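Long-range contacts in putative NAD(P)H-dependent FMN-containing oxidoreductase YwqN (Bacillus subtilis, PDB 1RLI), which probably catalyses NADPH-dependent reduction reactions with FMN as its cofactor: residues V8-T13 with H34-K39; G16-V21 with P161-R166; I74-T79 with Y119-G124; D126-K131 with L155-R160. All blocks are in the same frame, centred on the assembly; numbering follows the deposited sequence.

Contact 1: residues V8-T13 with H34-K39; sequences VINGGT and HIYLQK
N10 sets CG anti to its backbone N (chi1 -169°), and this carries OD1 forward along its own chain. K39 starts with CG in the crowded position between N and carbonyl carbon (chi1 61°), then runs fully extended until NZ nears the G11-T13 loop. The N-H of G12 meets OD1 of N10 at 2.7 Å (N to O), in the amide carbonyl plane, closing an Asx turn; ND2 of N10 donates to D20, so both ends of this buried amide are engaged. An alanine here would lose both bonds and would probably loosen the bend through G11 and G12. Before the turn the strands pair in parallel: I35 N donates to V8 O (2.8 Å), N10 N to I35 O (2.8 Å), and L37 N to N10 O (3.0 Å), the last almost straight at 172°. On one face I9 and I35 lie side by side, I9 CG1 4.2 Å from I35 CD1, their branched chains suiting a strand covered by helix 62-70. CD1 of L37 approaches CA of G11 to 4.1 Å, close to where a side chain on that residue would stand. One water links G11 O to K39 NZ, another G12 O to L37 O. The two strands belong to the first beta-alpha-beta unit, with helix 18-27 between them, of a flavodoxin-like fold; in related flavoproteins the loop leaving its first strand typically receives the FMN phosphate.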
loop_
_atom_site.group_PDB
_atom_site.type_symbol
_atom_site.label_atom_id
_atom_site.label_comp_id
_atom_site.label_asym_id
_atom_site.label_seq_id
_atom_site.Cartn_x
_atom_site.Cartn_y
_atom_site.Cartn_z
ATOM N N VAL D 8 15.003 -21.813 -1.274
ATOM C CA VAL D 8 15.234 -20.470 -0.786
ATOM C C VAL D 8 15.927 -19.779 -1.942
ATOM O O VAL D 8 16.998 -20.212 -2.377
ATOM C CB VAL D 8 16.160 -20.417 0.440
ATOM C CG1 VAL D 8 16.497 -18.960 0.743
ATOM C CG2 VAL D 8 15.491 -21.042 1.633
ATOM N N ILE D 9 15.295 -18.731 -2.458
ATOM C CA ILE D 9 15.841 -17.961 -3.576
ATOM C C ILE D 9 16.428 -16.714 -2.947
ATOM O O ILE D 9 15.707 -15.781 -2.566
ATOM C CB ILE D 9 14.729 -17.592 -4.564
ATOM C CG1 ILE D 9 14.101 -18.884 -5.104
ATOM C CG2 ILE D 9 15.288 -16.741 -5.696
ATOM C CD1 ILE D 9 12.833 -18.666 -5.827
ATOM N N ASN D 10 17.750 -16.701 -2.856
ATOM C CA ASN D 10 18.453 -15.614 -2.199
ATOM C C ASN D 10 18.986 -14.566 -3.166
ATOM O O ASN D 10 19.884 -14.850 -3.956
ATOM C CB ASN D 10 19.599 -16.220 -1.391
ATOM C CG ASN D 10 20.244 -15.231 -0.468
ATOM O OD1 ASN D 10 20.179 -14.029 -0.688
ATOM N ND2 ASN D 10 20.893 -15.739 0.580
ATOM N N GLY D 11 18.428 -13.353 -3.083
ATOM C CA GLY D 11 18.851 -12.268 -3.946
ATOM C C GLY D 11 19.708 -11.273 -3.189
ATOM O O GLY D 11 19.867 -10.128 -3.604
ATOM N N GLY D 12 20.265 -11.710 -2.068
ATOM C CA GLY D 12 21.108 -10.817 -1.297
ATOM C C GLY D 12 22.558 -11.213 -1.467
ATOM O O GLY D 12 22.974 -11.641 -2.545
ATOM N N THR D 13 23.334 -11.049 -0.405
ATOM C CA THR D 13 24.733 -11.426 -0.436
ATOM C C THR D 13 24.739 -12.795 0.211
ATOM O O THR D 13 23.672 -13.351 0.481
ATOM C CB THR D 13 25.608 -10.445 0.369
ATOM O OG1 THR D 13 25.073 -10.284 1.689
ATOM C CG2 THR D 13 25.657 -9.097 -0.334
ATOM N N HIS D 34 18.981 -24.432 -1.952
ATOM C CA HIS D 34 19.515 -23.091 -1.743
ATOM C C HIS D 34 19.960 -22.452 -3.052
ATOM O O HIS D 34 20.976 -22.829 -3.634
ATOM C CB HIS D 34 20.686 -23.142 -0.761
ATOM C CG HIS D 34 20.266 -23.289 0.668
ATOM N ND1 HIS D 34 20.293 -22.241 1.562
ATOM C CD2 HIS D 34 19.786 -24.357 1.351
ATOM C CE1 HIS D 34 19.849 -22.656 2.736
ATOM N NE2 HIS D 34 19.536 -23.935 2.635
ATOM N N ILE D 35 19.184 -21.483 -3.514
ATOM C CA ILE D 35 19.486 -20.794 -4.757
ATOM C C ILE D 35 20.051 -19.416 -4.452
ATOM O O ILE D 35 19.517 -18.666 -3.619
ATOM C CB ILE D 35 18.205 -20.657 -5.623
ATOM C CG1 ILE D 35 17.763 -22.044 -6.099
ATOM C CG2 ILE D 35 18.452 -19.721 -6.801
ATOM C CD1 ILE D 35 16.325 -22.110 -6.546
ATOM N N TYR D 36 21.155 -19.084 -5.104
ATOM C CA TYR D 36 21.756 -17.786 -4.908
ATOM C C TYR D 36 21.787 -17.139 -6.275
ATOM O O TYR D 36 22.269 -17.740 -7.241
ATOM C CB TYR D 36 23.162 -17.936 -4.341
ATOM C CG TYR D 36 23.190 -18.754 -3.077
ATOM C CD1 TYR D 36 23.204 -20.152 -3.128
ATOM C CD2 TYR D 36 23.197 -18.141 -1.826
ATOM C CE1 TYR D 36 23.233 -20.908 -1.968
ATOM C CE2 TYR D 36 23.224 -18.895 -0.655
ATOM C CZ TYR D 36 23.246 -20.271 -0.738
ATOM O OH TYR D 36 23.308 -21.021 0.412
ATOM N N LEU D 37 21.244 -15.932 -6.376
ATOM C CA LEU D 37 21.227 -15.248 -7.658
ATOM C C LEU D 37 22.588 -14.585 -7.826
ATOM O O LEU D 37 22.961 -13.711 -7.062
ATOM C CB LEU D 37 20.096 -14.215 -7.688
ATOM C CG LEU D 37 18.714 -14.867 -7.522
ATOM C CD1 LEU D 37 17.628 -13.798 -7.515
ATOM C CD2 LEU D 37 18.459 -15.848 -8.655
ATOM N N GLN D 38 23.318 -15.027 -8.838
ATOM C CA GLN D 38 24.662 -14.541 -9.111
ATOM C C GLN D 38 24.736 -13.078 -9.533
ATOM O O GLN D 38 23.817 -12.553 -10.158
ATOM C CB GLN D 38 25.275 -15.421 -10.208
ATOM C CG GLN D 38 26.722 -15.833 -9.993
ATOM C CD GLN D 38 27.200 -16.830 -11.047
ATOM O OE1 GLN D 38 28.333 -17.315 -10.998
ATOM N NE2 GLN D 38 26.331 -17.139 -12.005
ATOM N N LYS D 39 25.827 -12.413 -9.151
ATOM C CA LYS D 39 26.065 -11.031 -9.555
ATOM C C LYS D 39 27.567 -10.847 -9.684
ATOM O O LYS D 39 28.352 -11.447 -8.941
ATOM C CB LYS D 39 25.450 -10.014 -8.581
ATOM C CG LYS D 39 25.939 -10.031 -7.159
ATOM C CD LYS D 39 25.035 -9.132 -6.314
ATOM C CE LYS D 39 25.512 -9.029 -4.878
ATOM N NZ LYS D 39 24.545 -8.276 -4.036
HETATM O O HOH W 1 22.016 -8.344 -3.817
HETATM O O HOH W 2 21.884 -11.679 -5.265
#

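Contact 2: residues G16-V21 with P161-R166; sequences GGNTDV and PGDILR
The side chain of N18, in the first turn of helix 18-27, holds CG beside its backbone N (chi1 -59°) and reaches into the 3-10 turn of D163-R166. Its OD1 accepts from I164 N at 3.0 Å, the donor standing well above the amide carbonyl plane. D163 takes the crowded rotamer (chi1 76°), the two side chains crossing at about a right angle with their flat groups inclined; N18 ND2 gives D163 OD1 a weak bond of 2.9 Å, while OD2 accepts from N159 N. An alanine in place of N18 would lose the bonds to I164 N and D163 and would probably let the 161-166 loop drift from the helix. I164 sends CG1 anti to its backbone N (chi1 -171°), so CG2 drops into the crowded slot and meets V21 CG1 at 3.7 Å. L165 CD2 touches the same V21 methyl, also at 3.7 Å, the side chains crossing nearly perpendicularly. G16 has backbone angles at which a CB would press on the preceding carbonyl O. The contact ties the loop between strand 149-157 and helix 168-175 to the start of helix 18-27, whose T19 packs on strand 74-80 while N18 and I164 touch V123 of strand 117-124.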
loop_
_atom_site.group_PDB
_atom_site.type_symbol
_atom_site.label_atom_id
_atom_site.label_comp_id
_atom_site.label_asym_id
_atom_site.label_seq_id
_atom_site.Cartn_x
_atom_site.Cartn_y
_atom_site.Cartn_z
ATOM N N GLY D 16 26.894 -14.792 6.070
ATOM C CA GLY D 16 26.852 -13.704 7.026
ATOM C C GLY D 16 25.740 -12.709 6.769
ATOM O O GLY D 16 25.047 -12.296 7.698
ATOM N N GLY D 17 25.561 -12.326 5.510
ATOM C CA GLY D 17 24.528 -11.364 5.180
ATOM C C GLY D 17 23.249 -11.590 5.960
ATOM O O GLY D 17 22.891 -12.728 6.260
ATOM N N ASN D 18 22.555 -10.502 6.278
ATOM C CA ASN D 18 21.319 -10.589 7.042
ATOM C C ASN D 18 20.272 -11.452 6.376
ATOM O O ASN D 18 19.491 -12.127 7.047
ATOM C CB ASN D 18 20.754 -9.196 7.284
ATOM C CG ASN D 18 21.720 -8.312 8.026
ATOM O OD1 ASN D 18 22.260 -8.702 9.065
ATOM N ND2 ASN D 18 21.952 -7.116 7.504
ATOM N N THR D 19 20.251 -11.420 5.050
ATOM C CA THR D 19 19.302 -12.196 4.287
ATOM C C THR D 19 19.570 -13.688 4.454
ATOM O O THR D 19 18.645 -14.475 4.659
ATOM C CB THR D 19 19.374 -11.805 2.793
ATOM O OG1 THR D 19 18.853 -10.476 2.631
ATOM C CG2 THR D 19 18.584 -12.766 1.951
ATOM N N ASP D 20 20.839 -14.072 4.356
ATOM C CA ASP D 20 21.221 -15.474 4.510
ATOM C C ASP D 20 20.864 -15.978 5.897
ATOM O O ASP D 20 20.295 -17.061 6.062
ATOM C CB ASP D 20 22.728 -15.652 4.314
ATOM C CG ASP D 20 23.175 -15.363 2.901
ATOM O OD1 ASP D 20 24.036 -16.119 2.398
ATOM O OD2 ASP D 20 22.682 -14.385 2.299
ATOM N N VAL D 21 21.220 -15.180 6.893
ATOM C CA VAL D 21 20.961 -15.513 8.285
ATOM C C VAL D 21 19.477 -15.736 8.560
ATOM O O VAL D 21 19.105 -16.754 9.132
ATOM C CB VAL D 21 21.500 -14.401 9.222
ATOM C CG1 VAL D 21 21.068 -14.663 10.657
ATOM C CG2 VAL D 21 23.027 -14.338 9.130
ATOM N N PRO D 161 26.381 -6.443 7.758
ATOM C CA PRO D 161 26.376 -7.884 8.012
ATOM C C PRO D 161 26.272 -8.257 9.490
ATOM O O PRO D 161 26.897 -7.633 10.349
ATOM C CB PRO D 161 27.689 -8.338 7.386
ATOM C CG PRO D 161 27.796 -7.439 6.197
ATOM C CD PRO D 161 27.436 -6.091 6.788
ATOM N N GLY D 162 25.451 -9.260 9.774
ATOM C CA GLY D 162 25.284 -9.722 11.137
ATOM C C GLY D 162 24.459 -8.869 12.085
ATOM O O GLY D 162 24.161 -9.305 13.196
ATOM N N ASP D 163 24.065 -7.668 11.681
ATOM C CA ASP D 163 23.297 -6.855 12.607
ATOM C C ASP D 163 21.854 -7.329 12.753
ATOM O O ASP D 163 21.138 -6.857 13.636
ATOM C CB ASP D 163 23.360 -5.373 12.211
ATOM C CG ASP D 163 22.481 -5.041 11.034
ATOM O OD1 ASP D 163 22.390 -5.869 10.104
ATOM O OD2 ASP D 163 21.893 -3.937 11.037
ATOM N N ILE D 164 21.426 -8.270 11.913
ATOM C CA ILE D 164 20.056 -8.775 12.025
ATOM C C ILE D 164 19.907 -9.580 13.313
ATOM O O ILE D 164 18.815 -9.668 13.885
ATOM C CB ILE D 164 19.647 -9.678 10.830
ATOM C CG1 ILE D 164 18.149 -9.981 10.917
ATOM C CG2 ILE D 164 20.423 -10.995 10.845
ATOM C CD1 ILE D 164 17.264 -8.755 10.734
ATOM N N LEU D 165 21.013 -10.162 13.765
ATOM C CA LEU D 165 21.025 -10.949 14.991
ATOM C C LEU D 165 20.584 -10.102 16.188
ATOM O O LEU D 165 20.303 -10.628 17.263
ATOM C CB LEU D 165 22.430 -11.510 15.230
ATOM C CG LEU D 165 22.942 -12.424 14.114
ATOM C CD1 LEU D 165 24.404 -12.757 14.334
ATOM C CD2 LEU D 165 22.102 -13.694 14.072
ATOM N N ARG D 166 20.515 -8.791 15.985
ATOM C CA ARG D 166 20.094 -7.868 17.029
ATOM C C ARG D 166 18.585 -7.604 16.944
ATOM O O ARG D 166 17.991 -7.032 17.861
ATOM C CB ARG D 166 20.880 -6.563 16.901
ATOM C CG ARG D 166 20.525 -5.499 17.919
ATOM C CD ARG D 166 21.581 -4.407 17.932
ATOM N NE ARG D 166 21.917 -3.958 16.583
ATOM C CZ ARG D 166 22.810 -3.012 16.313
ATOM N NH1 ARG D 166 23.458 -2.409 17.303
ATOM N NH2 ARG D 166 23.064 -2.677 15.053
#

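Contact 3: residues I74-T79 with Y119-G124; sequences ILIFAT and YVIAVG
Two rings, F77 and Y119, lie on the two different faces of this strand pair. The F77 ring turns its edge to the neighbouring strand, with Y119 O lying in its plane 3.7 Å from CD2, and the same ring meets that of F143 from helix 133-146. The Y119 ring has L75 O at its edge, near its plane, while CG2 of I74 approaches obliquely to 3.8 Å from CE2. The strands are adjacent parallel members of the central sheet of a flavodoxin-like alpha/beta fold, and the chain returns between them through helical segments. Five backbone bonds zip them together, from Y119 N to L75 O at the start to V123 N to T79 O (3.1 Å) at the end; the straightest is F77 N to Y119 O, at 174°. Side chains alternate between faces. I76, A78, Y119 and I121 share one, where CG2 of I76 crosses CD1 of I121 obliquely at 3.8 Å and helix 18-27 packs on top through V27, T19 and L22; the small A78 suits the close approach of T19. F77, T79, V120 and A122 share the other. Beta-branched and aromatic residues fill such a buried strand pair; the two polar ends among them each find a partner, Y119 OH at K179 N and T79 OG1, anti to its backbone N (chi1 -178°), at S87 N. That threonine rotamer puts the T79 methyl, CG2, in the crowded position, 4.1 Å from A122 CB.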
loop_
_atom_site.group_PDB
_atom_site.type_symbol
_atom_site.label_atom_id
_atom_site.label_comp_id
_atom_site.label_asym_id
_atom_site.label_seq_id
_atom_site.Cartn_x
_atom_site.Cartn_y
_atom_site.Cartn_z
ATOM N N ILE D 74 7.371 -25.297 -1.863
ATOM C CA ILE D 74 7.428 -24.073 -1.065
ATOM C C ILE D 74 8.585 -23.217 -1.544
ATOM O O ILE D 74 9.719 -23.689 -1.661
ATOM C CB ILE D 74 7.643 -24.384 0.432
ATOM C CG1 ILE D 74 6.420 -25.125 0.987
ATOM C CG2 ILE D 74 7.902 -23.090 1.197
ATOM C CD1 ILE D 74 6.648 -25.707 2.407
ATOM N N LEU D 75 8.306 -21.954 -1.827
ATOM C CA LEU D 75 9.367 -21.057 -2.282
ATOM C C LEU D 75 9.527 -19.884 -1.327
ATOM O O LEU D 75 8.544 -19.195 -1.038
ATOM C CB LEU D 75 9.049 -20.501 -3.672
ATOM C CG LEU D 75 8.764 -21.487 -4.807
ATOM C CD1 LEU D 75 8.569 -20.685 -6.114
ATOM C CD2 LEU D 75 9.911 -22.476 -4.938
ATOM N N ILE D 76 10.756 -19.651 -0.863
ATOM C CA ILE D 76 11.049 -18.527 0.025
ATOM C C ILE D 76 11.931 -17.534 -0.717
ATOM O O ILE D 76 13.053 -17.847 -1.099
ATOM C CB ILE D 76 11.770 -18.987 1.319
ATOM C CG1 ILE D 76 10.849 -19.946 2.071
ATOM C CG2 ILE D 76 12.098 -17.774 2.200
ATOM C CD1 ILE D 76 11.462 -20.607 3.294
ATOM N N PHE D 77 11.398 -16.336 -0.943
ATOM C CA PHE D 77 12.144 -15.301 -1.658
ATOM C C PHE D 77 12.778 -14.444 -0.600
ATOM O O PHE D 77 12.076 -13.814 0.181
ATOM C CB PHE D 77 11.181 -14.482 -2.511
ATOM C CG PHE D 77 10.604 -15.252 -3.656
ATOM C CD1 PHE D 77 11.219 -15.238 -4.900
ATOM C CD2 PHE D 77 9.471 -16.043 -3.473
ATOM C CE1 PHE D 77 10.707 -16.008 -5.948
ATOM C CE2 PHE D 77 8.965 -16.808 -4.514
ATOM C CZ PHE D 77 9.591 -16.786 -5.753
ATOM N N ALA D 78 14.106 -14.426 -0.567
ATOM C CA ALA D 78 14.826 -13.653 0.439
ATOM C C ALA D 78 15.567 -12.516 -0.230
ATOM O O ALA D 78 16.346 -12.735 -1.161
ATOM C CB ALA D 78 15.802 -14.562 1.188
ATOM N N THR D 79 15.371 -11.299 0.261
ATOM C CA THR D 79 16.030 -10.172 -0.399
ATOM C C THR D 79 16.315 -8.969 0.467
ATOM O O THR D 79 15.605 -8.708 1.422
ATOM C CB THR D 79 15.147 -9.632 -1.554
ATOM O OG1 THR D 79 15.820 -8.559 -2.235
ATOM C CG2 THR D 79 13.814 -9.065 -0.975
ATOM N N TYR D 119 6.710 -17.361 0.310
ATOM C CA TYR D 119 7.030 -16.605 1.524
ATOM C C TYR D 119 8.077 -15.590 1.133
ATOM O O TYR D 119 8.818 -15.798 0.163
ATOM C CB TYR D 119 7.654 -17.486 2.603
ATOM C CG TYR D 119 6.700 -18.492 3.189
ATOM C CD1 TYR D 119 6.032 -18.234 4.392
ATOM C CD2 TYR D 119 6.474 -19.713 2.546
ATOM C CE1 TYR D 119 5.160 -19.183 4.946
ATOM C CE2 TYR D 119 5.605 -20.667 3.094
ATOM C CZ TYR D 119 4.959 -20.394 4.292
ATOM O OH TYR D 119 4.128 -21.359 4.838
ATOM N N VAL D 120 8.164 -14.504 1.899
ATOM C CA VAL D 120 9.152 -13.461 1.624
ATOM C C VAL D 120 9.919 -13.074 2.893
ATOM O O VAL D 120 9.326 -12.937 3.957
ATOM C CB VAL D 120 8.473 -12.167 1.079
ATOM C CG1 VAL D 120 9.501 -11.030 0.981
ATOM C CG2 VAL D 120 7.840 -12.435 -0.314
ATOM N N ILE D 121 11.231 -12.908 2.767
ATOM C CA ILE D 121 12.071 -12.440 3.877
ATOM C C ILE D 121 12.788 -11.226 3.276
ATOM O O ILE D 121 13.489 -11.365 2.273
ATOM C CB ILE D 121 13.139 -13.480 4.300
ATOM C CG1 ILE D 121 12.450 -14.711 4.901
ATOM C CG2 ILE D 121 14.093 -12.856 5.305
ATOM C CD1 ILE D 121 13.390 -15.854 5.165
ATOM N N ALA D 122 12.596 -10.046 3.864
ATOM C CA ALA D 122 13.222 -8.828 3.355
ATOM C C ALA D 122 13.852 -8.052 4.504
ATOM O O ALA D 122 13.242 -7.865 5.563
ATOM C CB ALA D 122 12.187 -7.953 2.632
ATOM N N VAL D 123 15.074 -7.605 4.287
ATOM C CA VAL D 123 15.793 -6.886 5.324
ATOM C C VAL D 123 16.229 -5.538 4.806
ATOM O O VAL D 123 16.794 -5.454 3.726
ATOM C CB VAL D 123 17.054 -7.675 5.762
ATOM C CG1 VAL D 123 17.772 -6.925 6.884
ATOM C CG2 VAL D 123 16.665 -9.069 6.211
ATOM N N GLY D 124 15.982 -4.495 5.601
ATOM C CA GLY D 124 16.352 -3.143 5.214
ATOM C C GLY D 124 16.794 -2.336 6.423
ATOM O O GLY D 124 16.486 -2.700 7.555
#

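Contact 4: residues D126-K131 with L155-R160; sequences DNPKIK and LGEGNR
P128, L155 and E157 carry this contact, in which the short helix 128-131 settles against the C-terminal end of strand 149-157, the edge strand of the flavodoxin-like sheet within this chain. No hydrogen bond crosses it; the fit is one of shape. P128 opens the helix just after the N-cap residue N127, a place where a proline is well tolerated, since the first turn needs no N-H from it. Its ring rests on the strand backbone, CG 3.6 Å from G156 O. L155 keeps CG beside its backbone N (chi1 -78°) and brings CD1 against the helix backbone, 3.5 Å from P128 O and 4.0 Å from K129 CA; a leucine suits this spot because L133 and I136 of helix 133-146 also pack on it. E157 extends its chain toward the proline, crossing it at about a right angle, with OE2 3.9 Å from P128 CD. Between L155 and E157, G156 has no side chain, and I164 CD1 packs directly on its CA. The segment also faces the assembly: K129 O accepts from Y153 OH of the second subunit, and D126, in the loop before the helix, packs on F145 of the third subunit. The helix's one turn is held by N127 O, which accepts from both I130 N and K131 N. K131 closes the segment with a salt bridge, NZ lying 2.9 Å from D126 OD1, above the carboxylate plane.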
loop_
_atom_site.group_PDB
_atom_site.type_symbol
_atom_site.label_atom_id
_atom_site.label_comp_id
_atom_site.label_asym_id
_atom_site.label_seq_id
_atom_site.Cartn_x
_atom_site.Cartn_y
_atom_site.Cartn_z
ATOM N N ASP D 126 16.157 1.082 6.774
ATOM C CA ASP D 126 15.373 2.310 6.891
ATOM C C ASP D 126 13.922 1.987 7.285
ATOM O O ASP D 126 13.061 1.911 6.415
ATOM C CB ASP D 126 15.423 3.038 5.538
ATOM C CG ASP D 126 14.858 4.455 5.589
ATOM O OD1 ASP D 126 14.394 4.901 6.661
ATOM O OD2 ASP D 126 14.890 5.123 4.530
ATOM N N ASN D 127 13.678 1.799 8.584
ATOM C CA ASN D 127 12.350 1.489 9.152
ATOM C C ASN D 127 11.507 0.595 8.236
ATOM O O ASN D 127 10.375 0.924 7.854
ATOM C CB ASN D 127 11.591 2.783 9.463
ATOM C CG ASN D 127 10.407 2.560 10.391
ATOM O OD1 ASN D 127 10.346 1.569 11.132
ATOM N ND2 ASN D 127 9.472 3.495 10.377
ATOM N N PRO D 128 12.055 -0.567 7.899
ATOM C CA PRO D 128 11.441 -1.576 7.030
ATOM C C PRO D 128 10.010 -1.960 7.400
ATOM O O PRO D 128 9.200 -2.185 6.511
ATOM C CB PRO D 128 12.387 -2.769 7.150
ATOM C CG PRO D 128 13.671 -2.186 7.634
ATOM C CD PRO D 128 13.262 -1.095 8.556
ATOM N N LYS D 129 9.714 -2.049 8.703
ATOM C CA LYS D 129 8.379 -2.438 9.179
ATOM C C LYS D 129 7.307 -1.556 8.572
ATOM O O LYS D 129 6.155 -1.960 8.447
ATOM C CB LYS D 129 8.306 -2.364 10.719
ATOM C CG LYS D 129 8.433 -0.930 11.255
ATOM C CD LYS D 129 8.662 -0.885 12.764
ATOM C CE LYS D 129 7.353 -0.739 13.492
ATOM N NZ LYS D 129 6.426 -1.812 13.061
ATOM N N ILE D 130 7.687 -0.335 8.210
ATOM C CA ILE D 130 6.762 0.581 7.570
ATOM C C ILE D 130 7.154 0.870 6.120
ATOM O O ILE D 130 6.335 0.752 5.208
ATOM C CB ILE D 130 6.664 1.939 8.320
ATOM C CG1 ILE D 130 6.088 1.733 9.726
ATOM C CG2 ILE D 130 5.793 2.901 7.526
ATOM C CD1 ILE D 130 4.660 1.160 9.732
ATOM N N LYS D 131 8.412 1.243 5.897
ATOM C CA LYS D 131 8.842 1.591 4.554
ATOM C C LYS D 131 8.975 0.404 3.598
ATOM O O LYS D 131 9.105 0.599 2.390
ATOM C CB LYS D 131 10.148 2.387 4.627
ATOM C CG LYS D 131 9.979 3.677 5.441
ATOM C CD LYS D 131 11.197 4.587 5.395
ATOM C CE LYS D 131 10.934 5.868 6.195
ATOM N NZ LYS D 131 12.177 6.673 6.387
ATOM N N LEU D 155 9.803 -8.904 7.879
ATOM C CA LEU D 155 10.525 -7.674 7.528
ATOM C C LEU D 155 11.515 -7.501 8.668
ATOM O O LEU D 155 11.112 -7.379 9.829
ATOM C CB LEU D 155 9.588 -6.467 7.472
ATOM C CG LEU D 155 8.732 -6.351 6.206
ATOM C CD1 LEU D 155 7.639 -5.300 6.427
ATOM C CD2 LEU D 155 9.617 -5.950 5.023
ATOM N N GLY D 156 12.802 -7.514 8.337
ATOM C CA GLY D 156 13.832 -7.407 9.358
ATOM C C GLY D 156 14.652 -6.149 9.206
ATOM O O GLY D 156 14.770 -5.607 8.115
ATOM N N GLU D 157 15.247 -5.692 10.300
ATOM C CA GLU D 157 16.033 -4.469 10.266
ATOM C C GLU D 157 17.531 -4.753 10.314
ATOM O O GLU D 157 18.008 -5.499 11.169
ATOM C CB GLU D 157 15.605 -3.580 11.438
ATOM C CG GLU D 157 16.179 -2.185 11.430
ATOM C CD GLU D 157 15.413 -1.264 12.355
ATOM O OE1 GLU D 157 15.191 -1.648 13.526
ATOM O OE2 GLU D 157 15.030 -0.158 11.912
ATOM N N GLY D 158 18.271 -4.154 9.385
ATOM C CA GLY D 158 19.700 -4.374 9.329
ATOM C C GLY D 158 20.367 -3.563 8.243
ATOM O O GLY D 158 19.779 -3.326 7.189
ATOM N N ASN D 159 21.599 -3.138 8.504
ATOM C CA ASN D 159 22.366 -2.339 7.551
ATOM C C ASN D 159 23.669 -3.031 7.179
ATOM O O ASN D 159 23.996 -3.180 6.002
ATOM C CB ASN D 159 22.687 -0.963 8.148
ATOM C CG ASN D 159 21.586 0.048 7.914
ATOM O OD1 ASN D 159 21.266 0.372 6.770
ATOM N ND2 ASN D 159 21.000 0.555 8.996
ATOM N N ARG D 160 24.410 -3.447 8.200
ATOM C CA ARG D 160 25.687 -4.114 8.000
ATOM C C ARG D 160 25.560 -5.581 8.376
ATOM O O ARG D 160 24.737 -5.945 9.213
ATOM C CB ARG D 160 26.765 -3.445 8.857
ATOM C CG ARG D 160 26.775 -1.926 8.758
ATOM C CD ARG D 160 26.904 -1.469 7.317
ATOM N NE ARG D 160 26.770 -0.022 7.190
ATOM C CZ ARG D 160 26.813 0.635 6.035
ATOM N NH1 ARG D 160 26.988 -0.029 4.898
ATOM N NH2 ARG D 160 26.681 1.956 6.015
#

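In the fold
Contacts 1 and 3 are buried parallel pairings within one mixed sheet, joined because strands 6-10 and 74-80 are neighbours. Both rest on regular backbone bonding, but contact 3 is mostly apolar on its faces, while contact 1 adds a polar end, with an Asx turn and waters, where its strand runs into the loop. Contacts 2 and 4 lie further out and are partly buried. Contact 4 continues the sheet outward, since strand 149-157 pairs with strand 117-124 of contact 3, but there shape fitting replaces bonding and other subunits come near. Contact 2 relies on a buried asparagine and a few methyl groups to close loop on helix across a long span of sequence. It touches all three others, through D20, T19 and I164 in turn.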